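Local coordinates for cell division protein FtsZ 1 (PDB 2VAP), which binds GTP and probably hydrolyses it, and probably polymerises into the contractile ring that forms at the future cell division site, at residues Lys240-Asn245 against Gly284-Val289. Numbering follows the deposited sequence.
Sequences KAVMNN and GALIHV
Val242 and Met243 of helix 236-243 meet the first half of strand 284-291, and the backbones come nearest at Val242 and Gly284, whose CA atoms are 6.3 Å apart. The contact is small, burying 170 Å² in all, and its side-chain contacts are apolar. Leu286 points at the helix and is met by both Val242 and Met243. Its CD1 lies 3.9 Å from CG1 of Val242, the two side chains running antiparallel alongside one another. CD2 of Leu286 lies 3.8 Å from SD of Met243. Here the methionine chain lies roughly perpendicular to the leucine, and CG of Met243 also lies 4.0 Å from Leu286 CD1. CD1 therefore touches Val242, and both leucine methyls lie against Met243, CD2 nearest its SD. Val242 holds CG1 anti to its own nitrogen (chi1 169°), which directs this methyl at the strand. CG1 of Val242 also reaches the start of the strand, 4.3 Å from Ala285 N. Gly284 brings no side chain to this narrow approach. Ala285 turns its methyl away from the helix and onto Ile337. The strand belongs to the mixed sheet of the C-terminal domain, paired with strands 316-323 and 331-338. Val242 also packs on Thr316, Ile318 and Thr338 of these flanking strands. Met243 also touches Leu153 and Val155 of strand 153-160 in the GTPase-domain sheet, and its carbonyl oxygen is hydrogen-bonded to Thr186 OG1. Val242 and Met243 thus pack between the sheets of the two domains.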
ATOM      1  N   LYS A 240      10.210   8.720  -5.122  1.00 16.90           N
ATOM      2  CA  LYS A 240       9.428   9.899  -5.486  1.00 17.39           C
ATOM      3  C   LYS A 240       9.362  10.091  -7.004  1.00 20.04           C
ATOM      4  O   LYS A 240       8.320  10.465  -7.537  1.00 19.61           O
ATOM      5  CB  LYS A 240      10.002  11.148  -4.810  1.00 22.71           C
ATOM      6  CG  LYS A 240       8.987  12.254  -4.576  1.00 29.41           C
ATOM      7  CD  LYS A 240       9.609  13.432  -3.843  1.00 31.87           C
ATOM      8  CE  LYS A 240       8.585  14.532  -3.604  1.00 58.22           C
ATOM      9  NZ  LYS A 240       9.176  15.694  -2.885  1.00106.14           N
ATOM     10  N   ALA A 241      10.472   9.814  -7.688  1.00 18.54           N
ATOM     11  CA  ALA A 241      10.556   9.937  -9.147  1.00 25.22           C
ATOM     12  C   ALA A 241       9.554   9.041  -9.881  1.00 24.74           C
ATOM     13  O   ALA A 241       9.018   9.425 -10.922  1.00 26.96           O
ATOM     14  CB  ALA A 241      11.976   9.653  -9.623  1.00 27.14           C
ATOM     15  N   VAL A 242       9.310   7.854  -9.331  1.00 16.18           N
ATOM     16  CA  VAL A 242       8.359   6.900  -9.908  1.00 13.24           C
ATOM     17  C   VAL A 242       6.933   7.149  -9.411  1.00 18.19           C
ATOM     18  O   VAL A 242       5.975   7.048 -10.183  1.00 20.24           O
ATOM     19  CB  VAL A 242       8.788   5.432  -9.625  1.00 19.04           C
ATOM     20  CG1 VAL A 242       7.678   4.443  -9.977  1.00 27.10           C
ATOM     21  CG2 VAL A 242      10.052   5.094 -10.396  1.00 27.03           C
ATOM     22  N   MET A 243       6.799   7.492  -8.133  1.00 11.34           N
ATOM     23  CA  MET A 243       5.482   7.566  -7.494  1.00 12.55           C
ATOM     24  C   MET A 243       4.785   8.931  -7.559  1.00 11.54           C
ATOM     25  O   MET A 243       3.570   9.009  -7.353  1.00 12.35           O
ATOM     26  CB  MET A 243       5.544   7.046  -6.051  1.00 11.79           C
ATOM     27  CG  MET A 243       6.066   5.616  -5.937  1.00 14.67           C
ATOM     28  SD  MET A 243       5.636   4.801  -4.389  1.00 17.23           S
ATOM     29  CE  MET A 243       4.017   4.152  -4.784  1.00 16.69           C
ATOM     30  N   ASN A 244       5.543   9.993  -7.844  1.00 12.92           N
ATOM     31  CA  ASN A 244       4.984  11.350  -7.972  1.00 13.23           C
ATOM     32  C   ASN A 244       3.817  11.441  -8.951  1.00 16.76           C
ATOM     33  O   ASN A 244       2.813  12.102  -8.674  1.00 18.35           O
ATOM     34  CB  ASN A 244       6.064  12.361  -8.377  1.00 18.86           C
ATOM     35  CG  ASN A 244       6.647  13.113  -7.190  1.00 54.93           C
ATOM     36  OD1 ASN A 244       6.079  13.124  -6.097  1.00 63.93           O
ATOM     37  ND2 ASN A 244       7.788  13.758  -7.409  1.00 68.26           N
ATOM     38  N   ASN A 245       3.970  10.784 -10.097  1.00 15.56           N
ATOM     39  CA  ASN A 245       2.912  10.695 -11.097  1.00 23.95           C
ATOM     40  C   ASN A 245       2.665   9.238 -11.489  1.00 23.75           C
ATOM     41  O   ASN A 245       2.571   8.901 -12.673  1.00 23.62           O
ATOM     42  CB  ASN A 245       3.252  11.555 -12.321  1.00 22.08           C
ATOM     43  CG  ASN A 245       3.271  13.043 -12.005  1.00 26.35           C
ATOM     44  OD1 ASN A 245       4.287  13.713 -12.187  1.00 58.43           O
ATOM     45  ND2 ASN A 245       2.144  13.564 -11.525  1.00 31.05           N
ATOM     46  N   GLY A 284       5.998   2.453 -15.217  1.00 17.57           N
ATOM     47  CA  GLY A 284       6.917   2.369 -14.085  1.00 14.74           C
ATOM     48  C   GLY A 284       6.677   1.148 -13.217  1.00 15.93           C
ATOM     49  O   GLY A 284       5.649   0.478 -13.341  1.00 13.87           O
ATOM     50  N   ALA A 285       7.634   0.862 -12.337  1.00 11.96           N
ATOM     51  CA  ALA A 285       7.541  -0.283 -11.435  1.00 12.35           C
ATOM     52  C   ALA A 285       8.419  -0.128 -10.202  1.00 15.45           C
ATOM     53  O   ALA A 285       9.517   0.426 -10.273  1.00 14.37           O
ATOM     54  CB  ALA A 285       7.895  -1.575 -12.168  1.00 15.45           C
ATOM     55  N   LEU A 286       7.915  -0.621  -9.072  1.00  9.76           N
ATOM     56  CA  LEU A 286       8.717  -0.789  -7.867  1.00  7.20           C
ATOM     57  C   LEU A 286       8.846  -2.280  -7.585  1.00 12.61           C
ATOM     58  O   LEU A 286       7.857  -3.016  -7.641  1.00 12.99           O
ATOM     59  CB  LEU A 286       8.091  -0.068  -6.667  1.00  8.29           C
ATOM     60  CG  LEU A 286       7.935   1.456  -6.730  1.00 12.80           C
ATOM     61  CD1 LEU A 286       6.566   1.846  -7.272  1.00 17.75           C
ATOM     62  CD2 LEU A 286       8.145   2.068  -5.357  1.00 23.50           C
ATOM     63  N   ILE A 287      10.070  -2.722  -7.305  1.00 10.11           N
ATOM     64  CA  ILE A 287      10.340  -4.132  -7.025  1.00  8.62           C
ATOM     65  C   ILE A 287      11.007  -4.276  -5.664  1.00 10.53           C
ATOM     66  O   ILE A 287      12.066  -3.696  -5.421  1.00 11.05           O
ATOM     67  CB  ILE A 287      11.253  -4.781  -8.104  1.00 10.05           C
ATOM     68  CG1 ILE A 287      10.699  -4.545  -9.513  1.00 13.41           C
ATOM     69  CG2 ILE A 287      11.432  -6.281  -7.832  1.00 15.20           C
ATOM     70  CD1 ILE A 287      11.649  -4.953 -10.626  1.00 16.13           C
ATOM     71  N   HIS A 288      10.375  -5.040  -4.780  1.00  9.20           N
ATOM     72  CA  HIS A 288      10.975  -5.377  -3.496  1.00  8.98           C
ATOM     73  C   HIS A 288      11.240  -6.877  -3.440  1.00 12.14           C
ATOM     74  O   HIS A 288      10.305  -7.681  -3.381  1.00 11.37           O
ATOM     75  CB  HIS A 288      10.075  -4.947  -2.332  1.00 10.29           C
ATOM     76  CG  HIS A 288      10.759  -4.962  -0.998  1.00 12.15           C
ATOM     77  ND1 HIS A 288      10.283  -4.261   0.090  1.00 12.12           N
ATOM     78  CD2 HIS A 288      11.889  -5.581  -0.578  1.00 15.69           C
ATOM     79  CE1 HIS A 288      11.082  -4.458   1.124  1.00 11.53           C
ATOM     80  NE2 HIS A 288      12.065  -5.254   0.745  1.00 15.92           N
ATOM     81  N   VAL A 289      12.519  -7.240  -3.469  1.00 11.28           N
ATOM     82  CA  VAL A 289      12.937  -8.634  -3.355  1.00 11.98           C
ATOM     83  C   VAL A 289      13.240  -8.936  -1.891  1.00 12.69           C
ATOM     84  O   VAL A 289      14.035  -8.243  -1.254  1.00 11.67           O
ATOM     85  CB  VAL A 289      14.179  -8.939  -4.232  1.00  9.38           C
ATOM     86  CG1 VAL A 289      14.507 -10.431  -4.209  1.00 15.04           C
ATOM     87  CG2 VAL A 289      13.957  -8.470  -5.668  1.00 13.89           C
TER